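Local atomic coordinates of protein synthesis inhibitor, putative (Thermotoga maritima, PDB entry 2B33), a protein that is of uncertain function but belongs to the RutC (YjgF-like) family and may act as a deaminase or an endoribonuclease. Residues N37-V41 against I73-F79; V89-S93 against L123-I129; F97-N101 against A114-V118. All coordinates share one frame; numbering follows the deposited sequence.

Interaction 1 of 3, residues N37-V41 against I73-F79; sequences NMMFV and ILEAGGF
Met-39 lies against the ring of Phe-79, and this pair is the densest part of the contact between strand residues 38-41 and the end of helix 59-76. The CB of Met-39 sits 3.8 Å from the centroid of the Phe-79 ring, 8° off the normal, a CH-pi contact almost over the ring centre. With CG anti to the backbone N (chi1 174°) the methionine runs out straight from the strand, then bends at chi3 (-70°), which brings CE to 3.6 Å from CD1 of Phe-79. The sulfur makes an oblique Met-aromatic contact with the same ring and also rests 3.9 Å from Leu-74 CA. Gly-77, the first residue to leave the helical conformation, belongs to this tight zone: Met-39 CE lies 3.8 Å from its CA, where a side chain on residue 77 would collide with the methyl.

Farther along the strand the packing is thinner. Val-41 CG1 meets Ile-73 CG2 at 4.0 Å, while Val-41 CG2 reaches Leu-74 CD2 at 4.2 Å. The other end opens toward solvent. There Asn-37, partly exposed, contributes its backbone, the carbonyl O lying 3.3 Å from Phe-79 CE2 near the ring plane. Leu-74 O accepts from both Gly-77 N and Phe-79 N, which closes the turn. Ala-32 on the adjacent strand 32-35 and Val-17 on strand 15-17 also touch Met-39. The arrangement is typical of an alpha/beta layer, a helix end and its glycine turn packed on a sheet in the YjgF-like fold.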
loop_
_atom_site.group_PDB
_atom_site.type_symbol
_atom_site.label_atom_id
_atom_site.label_comp_id
_atom_site.label_asym_id
_atom_site.label_seq_id
_atom_site.Cartn_x
_atom_site.Cartn_y
_atom_site.Cartn_z
ATOM N N ASN A 37 11.674 -12.666 -9.036
ATOM C CA ASN A 37 11.640 -11.655 -10.094
ATOM C C ASN A 37 10.948 -10.352 -9.668
ATOM O O ASN A 37 10.719 -9.494 -10.514
ATOM C CB ASN A 37 11.003 -12.223 -11.388
ATOM C CG ASN A 37 9.483 -12.477 -11.280
ATOM O OD1 ASN A 37 8.862 -12.302 -10.229
ATOM N ND2 ASN A 37 8.891 -12.905 -12.393
ATOM N N MET A 38 10.630 -10.215 -8.373
ATOM C CA MET A 38 9.933 -9.044 -7.824
ATOM C C MET A 38 10.793 -8.147 -6.942
ATOM O O MET A 38 11.587 -8.650 -6.161
ATOM C CB MET A 38 8.785 -9.501 -6.930
ATOM C CG MET A 38 7.711 -10.322 -7.605
ATOM S SD MET A 38 6.340 -10.651 -6.490
ATOM C CE MET A 38 5.636 -9.015 -6.196
ATOM N N MET A 39 10.581 -6.832 -7.032
ATOM C CA MET A 39 11.262 -5.853 -6.171
ATOM C C MET A 39 10.231 -4.991 -5.445
ATOM O O MET A 39 9.296 -4.506 -6.067
ATOM C CB MET A 39 12.203 -4.937 -6.959
ATOM C CG MET A 39 12.803 -3.811 -6.089
ATOM S SD MET A 39 13.965 -2.709 -6.885
ATOM C CE MET A 39 15.367 -3.761 -7.134
ATOM N N PHE A 40 10.432 -4.781 -4.145
ATOM C CA PHE A 40 9.567 -3.941 -3.330
ATOM C C PHE A 40 10.408 -2.743 -2.891
ATOM O O PHE A 40 11.283 -2.895 -2.055
ATOM C CB PHE A 40 9.071 -4.718 -2.113
ATOM C CG PHE A 40 8.188 -5.896 -2.449
ATOM C CD1 PHE A 40 8.743 -7.135 -2.762
ATOM C CD2 PHE A 40 6.803 -5.773 -2.424
ATOM C CE1 PHE A 40 7.931 -8.222 -3.062
ATOM C CE2 PHE A 40 5.984 -6.859 -2.720
ATOM C CZ PHE A 40 6.551 -8.084 -3.033
ATOM N N VAL A 41 10.152 -1.568 -3.462
ATOM C CA VAL A 41 10.921 -0.361 -3.149
ATOM C C VAL A 41 10.281 0.453 -2.013
ATOM O O VAL A 41 9.060 0.631 -1.969
ATOM C CB VAL A 41 11.078 0.557 -4.389
ATOM C CG1 VAL A 41 11.953 1.767 -4.061
ATOM C CG2 VAL A 41 11.683 -0.215 -5.568
ATOM N N ILE A 73 17.377 3.055 -7.280
ATOM C CA ILE A 73 17.160 1.818 -6.511
ATOM C C ILE A 73 16.792 0.665 -7.440
ATOM O O ILE A 73 17.343 -0.426 -7.318
ATOM C CB ILE A 73 16.088 2.011 -5.411
ATOM C CG1 ILE A 73 16.607 2.996 -4.362
ATOM C CG2 ILE A 73 15.765 0.682 -4.708
ATOM C CD1 ILE A 73 15.547 3.593 -3.469
ATOM N N LEU A 74 15.853 0.910 -8.349
ATOM C CA LEU A 74 15.472 -0.087 -9.350
ATOM C C LEU A 74 16.710 -0.562 -10.094
ATOM O O LEU A 74 16.996 -1.756 -10.120
ATOM C CB LEU A 74 14.469 0.499 -10.346
ATOM C CG LEU A 74 13.063 0.782 -9.802
ATOM C CD1 LEU A 74 12.339 1.821 -10.638
ATOM C CD2 LEU A 74 12.243 -0.505 -9.702
ATOM N N GLU A 75 17.453 0.387 -10.662
ATOM C CA GLU A 75 18.664 0.087 -11.446
ATOM C C GLU A 75 19.817 -0.564 -10.667
ATOM O O GLU A 75 20.621 -1.278 -11.256
ATOM C CB GLU A 75 19.140 1.345 -12.185
ATOM C CG GLU A 75 18.167 1.788 -13.284
ATOM C CD GLU A 75 18.562 3.088 -13.972
ATOM O OE1 GLU A 75 19.436 3.823 -13.463
ATOM O OE2 GLU A 75 17.972 3.386 -15.030
ATOM N N ALA A 76 19.893 -0.315 -9.361
ATOM C CA ALA A 76 20.917 -0.925 -8.509
ATOM C C ALA A 76 20.662 -2.424 -8.285
ATOM O O ALA A 76 21.600 -3.172 -8.019
ATOM C CB ALA A 76 20.979 -0.209 -7.181
ATOM N N GLY A 77 19.397 -2.844 -8.370
ATOM C CA GLY A 77 19.009 -4.249 -8.214
ATOM C C GLY A 77 18.763 -5.000 -9.518
ATOM O O GLY A 77 18.303 -6.143 -9.496
ATOM N N GLY A 78 19.075 -4.375 -10.652
ATOM C CA GLY A 78 18.877 -4.990 -11.963
ATOM C C GLY A 78 17.485 -4.806 -12.545
ATOM O O GLY A 78 17.120 -5.502 -13.489
ATOM N N PHE A 79 16.719 -3.862 -11.993
ATOM C CA PHE A 79 15.364 -3.546 -12.453
ATOM C C PHE A 79 15.385 -2.186 -13.156
ATOM O O PHE A 79 16.379 -1.466 -13.090
ATOM C CB PHE A 79 14.382 -3.526 -11.270
ATOM C CG PHE A 79 14.002 -4.895 -10.762
ATOM C CD1 PHE A 79 14.923 -5.692 -10.107
ATOM C CD2 PHE A 79 12.708 -5.372 -10.910
ATOM C CE1 PHE A 79 14.574 -6.948 -9.632
ATOM C CE2 PHE A 79 12.354 -6.626 -10.435
ATOM C CZ PHE A 79 13.293 -7.415 -9.797
#

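Interaction 2 of 3, residues V89-S93 against L123-I129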
loop_
_atom_site.group_PDB
_atom_site.type_symbol
_atom_site.label_atom_id
_atom_site.label_comp_id
_atom_site.label_asym_id
_atom_site.label_seq_id
_atom_site.Cartn_x
_atom_site.Cartn_y
_atom_site.Cartn_z
ATOM N N VAL A 89 1.628 7.141 -4.640
ATOM C CA VAL A 89 2.108 8.488 -4.379
ATOM C C VAL A 89 1.396 8.995 -3.130
ATOM O O VAL A 89 0.161 8.941 -3.049
ATOM C CB VAL A 89 1.774 9.471 -5.531
ATOM C CG1 VAL A 89 2.261 10.888 -5.208
ATOM C CG2 VAL A 89 2.380 9.011 -6.847
ATOM N N PHE A 90 2.179 9.481 -2.165
ATOM C CA PHE A 90 1.654 10.104 -0.959
ATOM C C PHE A 90 2.048 11.556 -1.072
ATOM O O PHE A 90 3.161 11.839 -1.519
ATOM C CB PHE A 90 2.296 9.536 0.300
ATOM C CG PHE A 90 2.109 8.058 0.470
ATOM C CD1 PHE A 90 0.912 7.551 0.977
ATOM C CD2 PHE A 90 3.140 7.172 0.154
ATOM C CE1 PHE A 90 0.734 6.178 1.147
ATOM C CE2 PHE A 90 2.976 5.800 0.324
ATOM C CZ PHE A 90 1.769 5.301 0.824
ATOM N N THR A 91 1.142 12.461 -0.686
ATOM C CA THR A 91 1.404 13.907 -0.665
ATOM C C THR A 91 0.737 14.526 0.554
ATOM O O THR A 91 0.033 13.850 1.286
ATOM C CB THR A 91 0.890 14.653 -1.944
ATOM O OG1 THR A 91 -0.516 14.430 -2.124
ATOM C CG2 THR A 91 1.619 14.179 -3.165
ATOM N N THR A 92 1.005 15.800 0.797
ATOM C CA THR A 92 0.337 16.536 1.876
ATOM C C THR A 92 -0.829 17.362 1.326
ATOM O O THR A 92 -1.624 17.886 2.099
ATOM C CB THR A 92 1.311 17.436 2.655
ATOM O OG1 THR A 92 2.103 18.196 1.733
ATOM C CG2 THR A 92 2.215 16.580 3.527
ATOM N N SER A 93 -0.935 17.451 -0.002
ATOM C CA SER A 93 -1.987 18.221 -0.646
ATOM C C SER A 93 -2.254 17.761 -2.068
ATOM O O SER A 93 -1.319 17.545 -2.831
ATOM C CB SER A 93 -1.584 19.688 -0.713
ATOM O OG SER A 93 -2.548 20.442 -1.428
ATOM N N LEU A 123 4.318 13.591 6.363
ATOM C CA LEU A 123 5.313 12.665 5.820
ATOM C C LEU A 123 6.641 12.793 6.583
ATOM O O LEU A 123 6.816 13.744 7.351
ATOM C CB LEU A 123 5.504 12.944 4.316
ATOM C CG LEU A 123 4.350 12.581 3.364
ATOM C CD1 LEU A 123 4.555 13.172 1.978
ATOM C CD2 LEU A 123 4.159 11.063 3.260
ATOM N N PRO A 124 7.560 11.812 6.428
ATOM C CA PRO A 124 8.860 11.903 7.107
ATOM C C PRO A 124 9.614 13.197 6.785
ATOM O O PRO A 124 9.520 13.690 5.662
ATOM C CB PRO A 124 9.623 10.692 6.552
ATOM C CG PRO A 124 8.565 9.725 6.225
ATOM C CD PRO A 124 7.456 10.556 5.667
ATOM N N ARG A 125 10.307 13.756 7.782
ATOM C CA ARG A 125 11.075 15.001 7.630
ATOM C C ARG A 125 10.180 16.179 7.197
ATOM O O ARG A 125 10.683 17.186 6.705
ATOM C CB ARG A 125 12.213 14.822 6.601
ATOM C CG ARG A 125 13.185 13.670 6.858
ATOM C CD ARG A 125 14.209 14.016 7.917
ATOM N NE ARG A 125 15.207 14.969 7.421
ATOM C CZ ARG A 125 16.296 14.657 6.709
ATOM N NH1 ARG A 125 16.574 13.396 6.370
ATOM N NH2 ARG A 125 17.124 15.627 6.321
ATOM N N ASN A 126 8.866 16.060 7.413
ATOM C CA ASN A 126 7.859 17.043 6.971
ATOM C C ASN A 126 7.870 17.348 5.451
ATOM O O ASN A 126 7.557 18.461 5.030
ATOM C CB ASN A 126 7.896 18.335 7.825
ATOM C CG ASN A 126 7.213 18.177 9.177
ATOM O OD1 ASN A 126 6.075 17.714 9.268
ATOM N ND2 ASN A 126 7.886 18.616 10.228
ATOM N N VAL A 127 8.196 16.345 4.632
ATOM C CA VAL A 127 8.190 16.509 3.178
ATOM C C VAL A 127 6.747 16.523 2.651
ATOM O O VAL A 127 5.805 16.202 3.376
ATOM C CB VAL A 127 9.021 15.422 2.421
ATOM C CG1 VAL A 127 10.462 15.425 2.907
ATOM C CG2 VAL A 127 8.382 14.027 2.508
ATOM N N GLU A 128 6.597 16.888 1.382
ATOM C CA GLU A 128 5.296 17.006 0.717
ATOM C C GLU A 128 5.019 15.936 -0.344
ATOM O O GLU A 128 3.915 15.868 -0.885
ATOM C CB GLU A 128 5.225 18.400 0.101
ATOM C CG GLU A 128 5.163 19.478 1.189
ATOM C CD GLU A 128 6.112 20.630 0.984
ATOM O OE1 GLU A 128 7.181 20.421 0.388
ATOM O OE2 GLU A 128 5.809 21.740 1.485
ATOM N N ILE A 129 6.003 15.096 -0.627
ATOM C CA ILE A 129 5.857 14.062 -1.645
ATOM C C ILE A 129 6.680 12.833 -1.227
ATOM O O ILE A 129 7.801 12.964 -0.724
ATOM C CB ILE A 129 6.243 14.628 -3.070
ATOM C CG1 ILE A 129 6.082 13.597 -4.186
ATOM C CG2 ILE A 129 7.658 15.176 -3.098
ATOM C CD1 ILE A 129 4.649 13.242 -4.511
#
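Thr-91 and Ile-129 face each other as an antiparallel, non-hydrogen-bonded pair, with CA atoms 4.6 Å apart, where strand 84-91 ends and strand 129-136 begins. The polar contacts around this pair are backbone ones and modest. Thr-92 N gives a weak hydrogen bond to Glu-128 O at 3.4 Å, bent to 140° at the hydrogen. The same carbonyl receives a CA-H...O contact from Thr-91 CA at 3.2 Å, and in return Ile-129 CA approaches Phe-90 O in a second contact of this kind.

Apolar packing falls into two groups. The first centres on Ile-129, whose CG1 is anti to the backbone N (chi1 -179°) and whose chi2 of 70° swings CD1 across to the facing strand. There the methyl rests against Val-89 CG1 and Thr-91 CG2 together, 3.4 Å from each, closer than carbons usually pack. The second centres on Leu-123: its CD2 lies 3.8 Å from Phe-90 CB, and its CD1 faces the backbone at Thr-91. Val-118 of the second subunit packs on both Leu-123 and Phe-90.

Mixed contacts mark the more open end, where Thr-92 and Glu-128 are partly exposed. Thr-92 OG1 lies beside the aliphatic part of Glu-128, 3.4 Å from CG, and Thr-92 CG2 sits 3.6 Å from Val-127 O. The acid of Glu-128 is turned away, its OE1 forming a salt bridge with Lys-62 on helix 59-76.

The chemistry thus implies that the 123-129 loop is held to the strand end chiefly by van der Waals packing, with one weak hydrogen bond, while the carboxylate of Glu-128 is paired outside the contact.

Interaction 3 of 3, residues F97-N101 against A114-V118; sequences FQRVN and ARSFV
The ring of Phe-117 takes the edge of Phe-97 over one face: Phe-97 CD1 stands 3.7 Å above its plane, close to the centre. The rings form an edge-to-face (T-shaped) pair, with centroids 5.0 Å apart and planes inclined at 66°. At the rim of Phe-117, near its plane, lies Val-100, whose CG1 comes 3.6 Å from CE2. The Phe-97 ring in turn carries Asn-101 ND2 over one face, offset toward the rim. Over one face of the Arg-115 guanidinium stands Phe-117 CD2, so the aromatic ring also packs on the charged group two residues before it on the strand.

Phe-97 reaches toward the strand because CG is anti to the backbone N (chi1 -174°), which carries the ring out from the helix. Arg-115 is extended through chi2 and then bends at chi3, turning its guanidinium toward Asn-101. There NH1 gives OD1 a weak hydrogen bond, 3.2 Å long and angled at 127°, with the amide and guanidinium planes moderately inclined to each other. The same OD1 is 3.6 Å from Phe-117 CE2, and the guanidinium has a further partner in Tyr-104, through a cation-pi contact.

A leucine in place of Phe-117 removes the flat face that receives Phe-97, and that ring would probably be less firmly held and the guanidinium of Arg-115 freer to shift.

The contact packs helix 97-108 against strand 114-119 within the beta-alpha-beta unit that starts with strand 84-91, the segments running obliquely, nearer antiparallel than parallel. Val-89 and Thr-91 on strand 84-91 also touch Phe-117, helix 59-76 reaches Val-100 through Ile-59 and Thr-63, and Ser-42 of the third subunit hydrogen-bonds the backbone N of Arg-115.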
loop_
_atom_site.group_PDB
_atom_site.type_symbol
_atom_site.label_atom_id
_atom_site.label_comp_id
_atom_site.label_asym_id
_atom_site.label_seq_id
_atom_site.Cartn_x
_atom_site.Cartn_y
_atom_site.Cartn_z
ATOM N N PHE A 97 -1.272 17.578 -7.577
ATOM C CA PHE A 97 -1.594 16.499 -8.525
ATOM C C PHE A 97 -1.123 16.745 -9.956
ATOM O O PHE A 97 -0.349 15.947 -10.498
ATOM C CB PHE A 97 -3.102 16.235 -8.523
ATOM C CG PHE A 97 -3.527 15.054 -9.362
ATOM C CD1 PHE A 97 -3.374 13.757 -8.880
ATOM C CD2 PHE A 97 -4.114 15.237 -10.609
ATOM C CE1 PHE A 97 -3.781 12.662 -9.629
ATOM C CE2 PHE A 97 -4.528 14.146 -11.367
ATOM C CZ PHE A 97 -4.360 12.854 -10.872
ATOM N N GLN A 98 -1.582 17.849 -10.548
ATOM C CA GLN A 98 -1.252 18.196 -11.942
ATOM C C GLN A 98 0.256 18.272 -12.200
ATOM O O GLN A 98 0.762 17.629 -13.126
ATOM C CB GLN A 98 -1.940 19.503 -12.391
ATOM C CG GLN A 98 -3.419 19.370 -12.856
ATOM C CD GLN A 98 -4.415 18.905 -11.775
ATOM O OE1 GLN A 98 -4.246 19.177 -10.575
ATOM N NE2 GLN A 98 -5.477 18.225 -12.215
ATOM N N ARG A 99 0.957 19.029 -11.360
ATOM C CA ARG A 99 2.413 19.213 -11.482
ATOM C C ARG A 99 3.231 17.953 -11.176
ATOM O O ARG A 99 4.269 17.739 -11.790
ATOM C CB ARG A 99 2.881 20.384 -10.612
ATOM C CG ARG A 99 2.410 21.742 -11.136
ATOM C CD ARG A 99 2.690 22.861 -10.143
ATOM N NE ARG A 99 1.851 22.742 -8.945
ATOM C CZ ARG A 99 2.070 23.365 -7.783
ATOM N NH1 ARG A 99 3.099 24.178 -7.605
ATOM N NH2 ARG A 99 1.239 23.170 -6.779
ATOM N N VAL A 100 2.775 17.137 -10.225
ATOM C CA VAL A 100 3.441 15.874 -9.908
ATOM C C VAL A 100 3.292 14.937 -11.106
ATOM O O VAL A 100 4.265 14.307 -11.509
ATOM C CB VAL A 100 2.885 15.195 -8.608
ATOM C CG1 VAL A 100 3.370 13.729 -8.477
ATOM C CG2 VAL A 100 3.288 15.988 -7.360
ATOM N N ASN A 101 2.083 14.859 -11.665
ATOM C CA ASN A 101 1.820 14.039 -12.847
ATOM C C ASN A 101 2.677 14.437 -14.042
ATOM O O ASN A 101 3.089 13.579 -14.820
ATOM C CB ASN A 101 0.342 14.104 -13.266
ATOM C CG ASN A 101 -0.582 13.330 -12.337
ATOM O OD1 ASN A 101 -0.182 12.856 -11.278
ATOM N ND2 ASN A 101 -1.834 13.203 -12.742
ATOM N N ALA A 114 0.177 0.660 -12.675
ATOM C CA ALA A 114 -1.018 0.914 -11.866
ATOM C C ALA A 114 -0.614 1.931 -10.808
ATOM O O ALA A 114 0.562 1.998 -10.443
ATOM C CB ALA A 114 -1.510 -0.362 -11.221
ATOM N N ARG A 115 -1.567 2.731 -10.327
ATOM C CA ARG A 115 -1.247 3.770 -9.358
ATOM C C ARG A 115 -2.397 4.209 -8.446
ATOM O O ARG A 115 -3.565 4.115 -8.810
ATOM C CB ARG A 115 -0.740 4.999 -10.124
ATOM C CG ARG A 115 -0.141 6.097 -9.266
ATOM C CD ARG A 115 0.306 7.283 -10.089
ATOM N NE ARG A 115 -0.818 8.029 -10.661
ATOM C CZ ARG A 115 -0.710 9.177 -11.333
ATOM N NH1 ARG A 115 0.480 9.751 -11.525
ATOM N NH2 ARG A 115 -1.805 9.766 -11.816
ATOM N N SER A 116 -2.026 4.657 -7.246
ATOM C CA SER A 116 -2.923 5.317 -6.282
ATOM C C SER A 116 -2.197 6.592 -5.867
ATOM O O SER A 116 -0.989 6.584 -5.651
ATOM C CB SER A 116 -3.229 4.464 -5.054
ATOM O OG SER A 116 -4.201 3.479 -5.333
ATOM N N PHE A 117 -2.943 7.686 -5.783
ATOM C CA PHE A 117 -2.413 8.990 -5.439
ATOM C C PHE A 117 -3.316 9.472 -4.308
ATOM O O PHE A 117 -4.507 9.712 -4.533
ATOM C CB PHE A 117 -2.522 9.889 -6.667
ATOM C CG PHE A 117 -1.608 11.090 -6.660
ATOM C CD1 PHE A 117 -1.714 12.075 -5.690
ATOM C CD2 PHE A 117 -0.702 11.276 -7.691
ATOM C CE1 PHE A 117 -0.891 13.191 -5.719
ATOM C CE2 PHE A 117 0.112 12.384 -7.725
ATOM C CZ PHE A 117 0.019 13.344 -6.746
ATOM N N VAL A 118 -2.760 9.578 -3.097
ATOM C CA VAL A 118 -3.515 10.005 -1.906
ATOM C C VAL A 118 -2.765 11.092 -1.146
ATOM O O VAL A 118 -1.538 11.174 -1.220
ATOM C CB VAL A 118 -3.832 8.819 -0.948
ATOM C CG1 VAL A 118 -4.686 7.800 -1.653
ATOM C CG2 VAL A 118 -2.558 8.157 -0.398
#

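How the interactions relate
The three contacts draw on one mixed sheet. Interaction 1 closes first along the chain, before interaction 2 opens, and interaction 3 is nested inside the loop that interaction 2 closes. Interactions 1 and 2 have centres about 23 Å apart and interactions 1 and 3 about 21 Å, in both cases on opposite sides of the chain's centre. Interactions 2 and 3, centred about 13 Å apart, touch directly through neighbouring strands 84-91 and 114-119: Val-89 N lies 2.9 Å from Ser-116 O, a probable hydrogen bond. Helix 59-76 spans the layer, its C-terminal end in interaction 1 and its N-terminal part touching residues of the other two, and all three contacts meet other subunits.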